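Local coordinates for protein cryptic loci regulator 2 (Schizosaccharomyces pombe 972h-, PDB 5IKJ) that promotes transcriptional silencing of heterochromatin upstream of histone deacetylases, within the Snf2/Hdac-containing repressor complex SHREC, and helps to position nucleosomes there, at residues 186-191 with 216-221; 73-78 with 230-235; 49-54 with 153-158. All blocks are in the same frame, centred on the assembly; numbering follows the deposited sequence.

Contact 1: residues 186-191 with 216-221; sequences FLHHLY and VRKNLQ. With ZN (zinc ion), chain C.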
loop_
_atom_site.group_PDB
_atom_site.type_symbol
_atom_site.label_atom_id
_atom_site.label_comp_id
_atom_site.label_asym_id
_atom_site.label_seq_id
_atom_site.Cartn_x
_atom_site.Cartn_y
_atom_site.Cartn_z
ATOM N N PHE A 186 -17.167 3.409 -18.380
ATOM C CA PHE A 186 -16.088 3.954 -19.196
ATOM C C PHE A 186 -14.849 4.254 -18.365
ATOM O O PHE A 186 -13.726 4.123 -18.862
ATOM C CB PHE A 186 -16.552 5.226 -19.905
ATOM C CG PHE A 186 -15.429 6.020 -20.512
ATOM C CD1 PHE A 186 -14.703 5.514 -21.576
ATOM C CD2 PHE A 186 -15.101 7.270 -20.017
ATOM C CE1 PHE A 186 -13.670 6.241 -22.138
ATOM C CE2 PHE A 186 -14.068 8.003 -20.575
ATOM C CZ PHE A 186 -13.352 7.487 -21.637
ATOM N N LEU A 187 -15.030 4.649 -17.103
ATOM C CA LEU A 187 -13.900 5.114 -16.304
ATOM C C LEU A 187 -12.799 4.065 -16.223
ATOM O O LEU A 187 -11.610 4.402 -16.274
ATOM C CB LEU A 187 -14.367 5.497 -14.901
ATOM C CG LEU A 187 -14.573 6.986 -14.625
ATOM C CD1 LEU A 187 -15.032 7.169 -13.197
ATOM C CD2 LEU A 187 -13.300 7.792 -14.876
ATOM N N HIS A 188 -13.168 2.793 -16.087
ATOM C CA HIS A 188 -12.155 1.749 -15.981
ATOM C C HIS A 188 -11.336 1.646 -17.262
ATOM O O HIS A 188 -10.115 1.463 -17.210
ATOM C CB HIS A 188 -12.813 0.414 -15.640
ATOM C CG HIS A 188 -13.412 0.377 -14.269
ATOM N ND1 HIS A 188 -12.656 0.169 -13.135
ATOM C CD2 HIS A 188 -14.690 0.533 -13.847
ATOM C CE1 HIS A 188 -13.443 0.195 -12.074
ATOM N NE2 HIS A 188 -14.681 0.413 -12.479
ATOM N N HIS A 189 -11.988 1.767 -18.420
ATOM C CA HIS A 189 -11.249 1.800 -19.677
ATOM C C HIS A 189 -10.434 3.081 -19.799
ATOM O O HIS A 189 -9.285 3.050 -20.256
ATOM C CB HIS A 189 -12.208 1.662 -20.857
ATOM C CG HIS A 189 -11.529 1.329 -22.148
ATOM N ND1 HIS A 189 -11.054 0.067 -22.433
ATOM C CD2 HIS A 189 -11.237 2.093 -23.227
ATOM C CE1 HIS A 189 -10.503 0.066 -23.633
ATOM N NE2 HIS A 189 -10.600 1.283 -24.136
ATOM N N LEU A 190 -11.012 4.217 -19.400
ATOM C CA LEU A 190 -10.258 5.466 -19.394
ATOM C C LEU A 190 -8.994 5.334 -18.557
ATOM O O LEU A 190 -7.915 5.778 -18.969
ATOM C CB LEU A 190 -11.129 6.603 -18.858
ATOM C CG LEU A 190 -10.445 7.971 -18.750
ATOM C CD1 LEU A 190 -10.015 8.471 -20.120
ATOM C CD2 LEU A 190 -11.352 8.984 -18.069
ATOM N N TYR A 191 -9.110 4.732 -17.372
ATOM C CA TYR A 191 -7.959 4.580 -16.492
ATOM C C TYR A 191 -6.910 3.662 -17.109
ATOM O O TYR A 191 -5.707 3.873 -16.924
ATOM C CB TYR A 191 -8.425 4.047 -15.138
ATOM C CG TYR A 191 -7.315 3.772 -14.155
ATOM C CD1 TYR A 191 -6.728 4.803 -13.433
ATOM C CD2 TYR A 191 -6.865 2.479 -13.937
ATOM C CE1 TYR A 191 -5.718 4.552 -12.527
ATOM C CE2 TYR A 191 -5.857 2.218 -13.033
ATOM C CZ TYR A 191 -5.287 3.258 -12.332
ATOM O OH TYR A 191 -4.279 3.000 -11.431
ATOM N N VAL A 216 -13.967 -9.510 -10.719
ATOM C CA VAL A 216 -12.740 -10.096 -10.185
ATOM C C VAL A 216 -11.563 -9.157 -10.417
ATOM O O VAL A 216 -10.780 -8.876 -9.503
ATOM C CB VAL A 216 -12.501 -11.481 -10.814
ATOM C CG1 VAL A 216 -11.058 -11.940 -10.626
ATOM C CG2 VAL A 216 -13.462 -12.498 -10.214
ATOM N N ARG A 217 -11.422 -8.658 -11.646
ATOM C CA ARG A 217 -10.317 -7.754 -11.953
ATOM C C ARG A 217 -10.435 -6.452 -11.171
ATOM O O ARG A 217 -9.443 -5.967 -10.612
ATOM C CB ARG A 217 -10.271 -7.474 -13.455
ATOM C CG ARG A 217 -9.678 -8.600 -14.291
ATOM C CD ARG A 217 -9.750 -8.258 -15.772
ATOM N NE ARG A 217 -8.937 -9.141 -16.603
ATOM C CZ ARG A 217 -8.751 -8.973 -17.910
ATOM N NH1 ARG A 217 -9.318 -7.952 -18.539
ATOM N NH2 ARG A 217 -7.996 -9.824 -18.592
ATOM N N LYS A 218 -11.636 -5.871 -11.120
ATOM C CA LYS A 218 -11.840 -4.652 -10.343
ATOM C C LYS A 218 -11.431 -4.854 -8.889
ATOM O O LYS A 218 -10.712 -4.029 -8.313
ATOM C CB LYS A 218 -13.301 -4.210 -10.430
ATOM C CG LYS A 218 -13.650 -3.438 -11.693
ATOM C CD LYS A 218 -15.056 -2.846 -11.619
ATOM C CE LYS A 218 -16.120 -3.791 -12.155
ATOM N NZ LYS A 218 -16.812 -3.207 -13.337
ATOM N N ASN A 219 -11.879 -5.953 -8.277
ATOM C CA ASN A 219 -11.571 -6.199 -6.871
ATOM C C ASN A 219 -10.067 -6.313 -6.649
ATOM O O ASN A 219 -9.519 -5.704 -5.723
ATOM C CB ASN A 219 -12.285 -7.462 -6.389
ATOM C CG ASN A 219 -13.793 -7.296 -6.340
ATOM O OD1 ASN A 219 -14.306 -6.177 -6.308
ATOM N ND2 ASN A 219 -14.511 -8.414 -6.325
ATOM N N LEU A 220 -9.381 -7.092 -7.489
ATOM C CA LEU A 220 -7.939 -7.255 -7.330
ATOM C C LEU A 220 -7.222 -5.915 -7.449
ATOM O O LEU A 220 -6.350 -5.590 -6.635
ATOM C CB LEU A 220 -7.400 -8.247 -8.361
ATOM C CG LEU A 220 -5.882 -8.457 -8.341
ATOM C CD1 LEU A 220 -5.406 -8.948 -6.977
ATOM C CD2 LEU A 220 -5.456 -9.427 -9.432
ATOM N N GLN A 221 -7.574 -5.125 -8.466
ATOM C CA GLN A 221 -6.986 -3.798 -8.614
ATOM C C GLN A 221 -7.160 -2.987 -7.337
ATOM O O GLN A 221 -6.206 -2.384 -6.833
ATOM C CB GLN A 221 -7.623 -3.078 -9.806
ATOM C CG GLN A 221 -7.177 -1.632 -9.995
ATOM C CD GLN A 221 -5.704 -1.505 -10.323
ATOM O OE1 GLN A 221 -5.081 -2.449 -10.808
ATOM N NE2 GLN A 221 -5.137 -0.331 -10.059
HETATM ZN ZN ZN C . -11.236 -1.624 -21.195
#

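Contact 2: residues 73-78 with 230-235; sequences STQPIL and ECKDDT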
loop_
_atom_site.group_PDB
_atom_site.type_symbol
_atom_site.label_atom_id
_atom_site.label_comp_id
_atom_site.label_asym_id
_atom_site.label_seq_id
_atom_site.Cartn_x
_atom_site.Cartn_y
_atom_site.Cartn_z
ATOM N N SER A 73 -5.679 5.599 -0.008
ATOM C CA SER A 73 -4.718 6.682 0.159
ATOM C C SER A 73 -5.056 7.519 1.385
ATOM O O SER A 73 -6.214 7.890 1.600
ATOM C CB SER A 73 -4.694 7.572 -1.080
ATOM O OG SER A 73 -3.711 8.587 -0.948
ATOM N N THR A 74 -4.034 7.819 2.187
ATOM C CA THR A 74 -4.147 8.778 3.278
ATOM C C THR A 74 -3.254 9.991 3.052
ATOM O O THR A 74 -3.048 10.779 3.983
ATOM C CB THR A 74 -3.804 8.117 4.617
ATOM O OG1 THR A 74 -2.409 7.793 4.655
ATOM C CG2 THR A 74 -4.622 6.844 4.815
ATOM N N GLN A 75 -2.720 10.160 1.842
ATOM C CA GLN A 75 -1.840 11.293 1.572
ATOM C C GLN A 75 -2.531 12.635 1.770
ATOM O O GLN A 75 -1.870 13.570 2.256
ATOM C CB GLN A 75 -1.272 11.182 0.150
ATOM C CG GLN A 75 -0.420 9.944 -0.084
ATOM C CD GLN A 75 0.662 9.775 0.962
ATOM O OE1 GLN A 75 1.402 10.713 1.260
ATOM N NE2 GLN A 75 0.747 8.582 1.540
ATOM N N PRO A 76 -3.807 12.814 1.419
ATOM C CA PRO A 76 -4.466 14.090 1.741
ATOM C C PRO A 76 -4.439 14.418 3.222
ATOM O O PRO A 76 -4.411 15.601 3.583
ATOM C CB PRO A 76 -5.897 13.882 1.228
ATOM C CG PRO A 76 -5.769 12.852 0.162
ATOM C CD PRO A 76 -4.679 11.932 0.622
ATOM N N ILE A 77 -4.443 13.406 4.092
ATOM C CA ILE A 77 -4.381 13.664 5.527
ATOM C C ILE A 77 -3.008 14.200 5.911
ATOM O O ILE A 77 -2.895 15.138 6.709
ATOM C CB ILE A 77 -4.737 12.389 6.316
ATOM C CG1 ILE A 77 -6.165 11.950 5.979
ATOM C CG2 ILE A 77 -4.589 12.629 7.817
ATOM C CD1 ILE A 77 -6.600 10.656 6.641
ATOM N N LEU A 78 -1.941 13.619 5.355
ATOM C CA LEU A 78 -0.605 14.135 5.630
ATOM C C LEU A 78 -0.420 15.520 5.026
ATOM O O LEU A 78 0.230 16.384 5.626
ATOM C CB LEU A 78 0.460 13.173 5.097
ATOM C CG LEU A 78 1.909 13.593 5.365
ATOM C CD1 LEU A 78 2.200 13.620 6.861
ATOM C CD2 LEU A 78 2.896 12.681 4.649
ATOM N N GLU A 230 -0.999 0.860 1.999
ATOM C CA GLU A 230 -0.599 0.244 3.261
ATOM C C GLU A 230 0.919 0.182 3.369
ATOM O O GLU A 230 1.489 0.438 4.436
ATOM C CB GLU A 230 -1.201 -1.156 3.380
ATOM C CG GLU A 230 -0.982 -1.811 4.735
ATOM C CD GLU A 230 -1.493 -3.236 4.783
ATOM O OE1 GLU A 230 -2.323 -3.601 3.920
ATOM O OE2 GLU A 230 -1.063 -3.994 5.680
ATOM N N CYS A 231 1.587 -0.158 2.266
ATOM C CA CYS A 231 3.044 -0.162 2.236
ATOM C C CYS A 231 3.596 1.238 2.462
ATOM O O CYS A 231 4.460 1.453 3.321
ATOM C CB CYS A 231 3.514 -0.717 0.892
ATOM S SG CYS A 231 5.286 -0.876 0.731
ATOM N N LYS A 232 3.103 2.208 1.692
ATOM C CA LYS A 232 3.575 3.581 1.823
ATOM C C LYS A 232 3.385 4.094 3.244
ATOM O O LYS A 232 4.264 4.769 3.792
ATOM C CB LYS A 232 2.840 4.472 0.823
ATOM C CG LYS A 232 3.468 5.838 0.609
ATOM C CD LYS A 232 2.745 6.599 -0.493
ATOM C CE LYS A 232 3.268 8.020 -0.648
ATOM N NZ LYS A 232 4.670 8.066 -1.152
ATOM N N ASP A 233 2.245 3.779 3.863
ATOM C CA ASP A 233 1.995 4.254 5.219
ATOM C C ASP A 233 2.922 3.580 6.224
ATOM O O ASP A 233 3.396 4.225 7.166
ATOM C CB ASP A 233 0.532 4.022 5.598
ATOM C CG ASP A 233 -0.425 4.867 4.778
ATOM O OD1 ASP A 233 0.033 5.830 4.128
ATOM O OD2 ASP A 233 -1.638 4.569 4.787
ATOM N N ASP A 234 3.202 2.288 6.036
ATOM C CA ASP A 234 4.056 1.564 6.970
ATOM C C ASP A 234 5.529 1.933 6.833
ATOM O O ASP A 234 6.316 1.624 7.734
ATOM C CB ASP A 234 3.889 0.056 6.772
ATOM C CG ASP A 234 2.621 -0.481 7.411
ATOM O OD1 ASP A 234 1.790 0.332 7.872
ATOM O OD2 ASP A 234 2.452 -1.718 7.451
ATOM N N THR A 235 5.924 2.577 5.731
ATOM C CA THR A 235 7.321 2.920 5.506
ATOM C C THR A 235 7.566 4.396 5.225
ATOM O O THR A 235 8.724 4.823 5.279
ATOM C CB THR A 235 7.894 2.106 4.334
ATOM O OG1 THR A 235 7.238 2.484 3.118
ATOM C CG2 THR A 235 7.701 0.612 4.566
#

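Contact 3: residues 49-54 with 153-158; sequences DSKNLL and LYQRDS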
loop_
_atom_site.group_PDB
_atom_site.type_symbol
_atom_site.label_atom_id
_atom_site.label_comp_id
_atom_site.label_asym_id
_atom_site.label_seq_id
_atom_site.Cartn_x
_atom_site.Cartn_y
_atom_site.Cartn_z
ATOM N N ASP A 49 -21.900 20.815 -25.327
ATOM C CA ASP A 49 -23.104 20.536 -24.556
ATOM C C ASP A 49 -22.789 20.525 -23.065
ATOM O O ASP A 49 -21.744 20.031 -22.635
ATOM C CB ASP A 49 -23.714 19.195 -24.979
ATOM C CG ASP A 49 -25.086 18.951 -24.364
ATOM O OD1 ASP A 49 -25.165 18.743 -23.135
ATOM O OD2 ASP A 49 -26.085 18.950 -25.114
ATOM N N SER A 50 -23.707 21.086 -22.275
ATOM C CA SER A 50 -23.501 21.160 -20.832
ATOM C C SER A 50 -23.396 19.775 -20.210
ATOM O O SER A 50 -22.754 19.611 -19.167
ATOM C CB SER A 50 -24.639 21.946 -20.184
ATOM O OG SER A 50 -24.405 22.130 -18.799
ATOM N N LYS A 51 -24.022 18.770 -20.825
ATOM C CA LYS A 51 -23.956 17.413 -20.295
ATOM C C LYS A 51 -22.674 16.705 -20.710
ATOM O O LYS A 51 -22.135 15.905 -19.935
ATOM C CB LYS A 51 -25.180 16.621 -20.753
ATOM C CG LYS A 51 -26.467 17.089 -20.098
ATOM C CD LYS A 51 -27.689 16.660 -20.884
ATOM C CE LYS A 51 -28.965 17.036 -20.153
ATOM N NZ LYS A 51 -30.178 16.600 -20.896
ATOM N N ASN A 52 -22.175 16.977 -21.917
ATOM C CA ASN A 52 -20.853 16.492 -22.294
ATOM C C ASN A 52 -19.789 17.034 -21.349
ATOM O O ASN A 52 -18.892 16.299 -20.919
ATOM C CB ASN A 52 -20.546 16.886 -23.737
ATOM C CG ASN A 52 -19.255 16.280 -24.248
ATOM O OD1 ASN A 52 -18.215 16.366 -23.598
ATOM N ND2 ASN A 52 -19.319 15.654 -25.417
ATOM N N LEU A 53 -19.874 18.324 -21.013
ATOM C CA LEU A 53 -18.949 18.901 -20.043
ATOM C C LEU A 53 -19.040 18.174 -18.708
ATOM O O LEU A 53 -18.020 17.768 -18.137
ATOM C CB LEU A 53 -19.239 20.393 -19.871
ATOM C CG LEU A 53 -18.589 21.091 -18.668
ATOM C CD1 LEU A 53 -17.073 20.959 -18.702
ATOM C CD2 LEU A 53 -18.997 22.554 -18.619
ATOM N N LEU A 54 -20.258 17.999 -18.190
ATOM C CA LEU A 54 -20.429 17.298 -16.921
ATOM C C LEU A 54 -19.843 15.894 -16.991
ATOM O O LEU A 54 -19.202 15.430 -16.039
ATOM C CB LEU A 54 -21.911 17.242 -16.547
ATOM C CG LEU A 54 -22.253 16.474 -15.267
ATOM C CD1 LEU A 54 -21.610 17.131 -14.056
ATOM C CD2 LEU A 54 -23.759 16.372 -15.093
ATOM N N LEU A 153 -20.028 10.739 -27.463
ATOM C CA LEU A 153 -21.015 10.653 -26.396
ATOM C C LEU A 153 -22.422 10.846 -26.952
ATOM O O LEU A 153 -22.625 11.533 -27.956
ATOM C CB LEU A 153 -20.726 11.704 -25.322
ATOM C CG LEU A 153 -21.625 11.715 -24.085
ATOM C CD1 LEU A 153 -21.406 10.468 -23.242
ATOM C CD2 LEU A 153 -21.372 12.972 -23.269
ATOM N N TYR A 154 -23.396 10.227 -26.286
ATOM C CA TYR A 154 -24.784 10.280 -26.724
ATOM C C TYR A 154 -25.707 10.289 -25.515
ATOM O O TYR A 154 -25.362 9.778 -24.447
ATOM C CB TYR A 154 -25.152 9.086 -27.614
ATOM C CG TYR A 154 -24.387 9.004 -28.912
ATOM C CD1 TYR A 154 -23.109 8.464 -28.954
ATOM C CD2 TYR A 154 -24.950 9.449 -30.100
ATOM C CE1 TYR A 154 -22.410 8.379 -30.139
ATOM C CE2 TYR A 154 -24.257 9.371 -31.290
ATOM C CZ TYR A 154 -22.987 8.835 -31.305
ATOM O OH TYR A 154 -22.293 8.755 -32.490
ATOM N N GLN A 155 -26.888 10.875 -25.701
ATOM C CA GLN A 155 -28.004 10.721 -24.777
ATOM C C GLN A 155 -29.006 9.751 -25.388
ATOM O O GLN A 155 -29.403 9.916 -26.546
ATOM C CB GLN A 155 -28.683 12.063 -24.495
ATOM C CG GLN A 155 -29.692 12.016 -23.353
ATOM C CD GLN A 155 -30.344 13.360 -23.083
ATOM O OE1 GLN A 155 -29.966 14.069 -22.151
ATOM N NE2 GLN A 155 -31.336 13.712 -23.896
ATOM N N ARG A 156 -29.406 8.742 -24.619
ATOM C CA ARG A 156 -30.381 7.760 -25.077
ATOM C C ARG A 156 -31.603 7.794 -24.173
ATOM O O ARG A 156 -31.475 7.754 -22.945
ATOM C CB ARG A 156 -29.800 6.344 -25.098
ATOM C CG ARG A 156 -30.618 5.386 -25.957
ATOM C CD ARG A 156 -30.071 3.971 -25.911
ATOM N NE ARG A 156 -30.539 3.238 -24.736
ATOM C CZ ARG A 156 -31.325 2.162 -24.757
ATOM N NH1 ARG A 156 -31.676 1.586 -23.616
ATOM N NH2 ARG A 156 -31.757 1.648 -25.901
ATOM N N ASP A 157 -32.779 7.863 -24.786
ATOM C CA ASP A 157 -34.029 7.769 -24.053
ATOM C C ASP A 157 -34.341 6.313 -23.732
ATOM O O ASP A 157 -34.022 5.402 -24.502
ATOM C CB ASP A 157 -35.172 8.379 -24.864
ATOM C CG ASP A 157 -34.905 9.820 -25.252
ATOM O OD1 ASP A 157 -34.267 10.542 -24.458
ATOM O OD2 ASP A 157 -35.330 10.227 -26.353
ATOM N N SER A 158 -34.966 6.098 -22.579
ATOM C CA SER A 158 -35.360 4.751 -22.195
ATOM C C SER A 158 -36.354 4.190 -23.205
ATOM O O SER A 158 -37.155 4.921 -23.794
ATOM C CB SER A 158 -35.973 4.750 -20.797
ATOM O OG SER A 158 -37.181 5.491 -20.774
#

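Contact 1: residues 186-191 with 216-221
Lys218 lays its aliphatic stem over one face of the His188 imidazole. Lys218 CG stands 4.0 Å from the centroid of the His188 ring, 28° off the ring normal, a CH-pi contact, and Lys218 CD is 3.4 Å from His188 NE2. The lysine stem, roughly perpendicular to the histidine side chain, has CG and CD over the ring; bends at chi3 (-90°) and chi4 then turn the ammonium off to Thr214 OG1, a hydrogen-bond partner one helical turn earlier. One turn along both helices, Tyr191 and Gln221 point at each other. Gln221 NE2 lies 3.7 Å from Tyr191 OH and meets the phenol obliquely, amide and ring planes 57° apart; that nitrogen is hydrogen-bonded to Glu225 OE2, while Tyr191 OH is buried with no partner in the model.

Behind this first shell, the stacked ring of His66 and the side chains of Leu365 and Thr367 pack against Tyr191. His189 has its CG anti to the backbone N and binds the zinc ion through His189 ND1 at 2.1 Å. Cys204, Cys206 and Cys209 complete the site; the metal bond and the hydrogen bond from NE2 to Asp21 OD2 together fix the ring's rotation. The metal thus ties helix 183-195 to the segment leading into helix 214-237.

With 147 Å² buried and a nearest CA pair, His188 and Lys218, 8.5 Å apart, the helices meet through long side chains. Their cohesion is mainly van der Waals and CH-pi, and a positive charge on His188 would probably be disfavoured by Lys218 NZ, 4.3 Å from His188 NE2.

Contact 2: residues 73-78 with 230-235
Thr74 OG1 faces the carboxylate of Asp233 and lies almost evenly between its oxygens, 3.2 Å from Asp233 OD1 and 3.3 Å from Asp233 OD2. Either approach would be a weak hydrogen bond at most. Thr74 OG1 is also hydrogen-bonded to the indole NE1 of Trp238, and Asp233 OD1 to the hydroxyl of Thr237, so each group has a firmer partner just beyond helical residues 230-235. Although Thr74 is at the N-cap position, its side chain makes no capping bond. Ser73 OG instead receives a weak bond from Gln75 N.

Gln75 bends at chi2 (-52°) and lies athwart the Lys232 stem, Gln75 NE2 being 3.4 Å from Lys232 CE and 3.5 Å from Lys232 CD. Gln75 NE2 is satisfied by a hydrogen bond to Thr237 OG1. Lys232 turns its ammonium at chi4 (67°) to a backbone group of another protein chain, and its charge also makes a cation-pi contact with Tyr236. A leucine in place of Gln75 would probably leave Thr237 OG1 without the amide partner that ties it to helix 75-82.

All four touching residues are buried, and this polar network joins the start of helix 75-82 to the last turns of helix 214-237. Leu266 of strand 255-266 packs on Thr74 and Ile77, Trp390 of strand 387-390 packs on Glu230, Cys231 and Thr235, and the second protein chain touches the same helical turns.

Contact 3: residues 49-54 with 153-158
Lys51 reaches Gln155 on a chain that runs extended beyond CG, its chi2, chi3 and chi4 all near 180°, after a chi1 of -70° has set CG anti to the carbonyl carbon. Gln155 answers with CG anti to its backbone N and a straight chi2. The two long side chains cross obliquely and meet at their polar ends, where Lys51 NZ donates to Gln155 OE1 at 2.8 Å. The C=O...N angle is 146° and the donor lies in the carbonyl plane, evidence of a well-formed bond from a charged amine to a neutral amide. Lys51 CD and CE follow the same oxygen more loosely, each 3.7 Å from Gln155 OE1.

The second pair is apolar on one side. Leu153 CD2 packs against the helix at Asn52 CA, 3.7 Å away, and lies 4.0 Å from Asn52 ND2, the two side chains running alongside in opposing senses. The carboxamide has polar partners elsewhere: ND2 donates to Leu45 O, and OD1 accepts from Arg56 NH1, which together hold the group against the leucine methyl.

These contacts set the first turns of helix 50-67 on a three-stranded antiparallel sheet in which strand 152-156 is central, between 42-44 and 168-172. Leu153 and Gln155, alternate residues of that strand, both point toward the helix, while Tyr154 lies on the other side against Leu42 and Pro44.

Asp49 is the N-cap of the helix: Asp49 OD1 accepts from Lys51 N at 2.6 Å through the anti lone pair. Phe169 of strand 168-172 packs against both Lys51 and Gln155, beside their hydrogen bond.

Contact 3 closes before contact 1 opens, whereas the segments of contacts 2 and 3 alternate along the chain, so their loops cross. Contact 1 falls between the two segments of contact 2, and both use helix 214-237, at residues 216-221 and 230-235; their centres are 22 Å apart and their nearest atoms about 11 Å. Contact 3 lies 23 Å from contact 1 and 37 Å from contact 2, centre to centre. Helix 50-67 bridges the interval, since its start forms contact 3 and residues farther along it pack against Phe186, Leu187 and Leu190. Helix 214-237 thus links the zinc-site region to the part of the fold that meets the second protein chain.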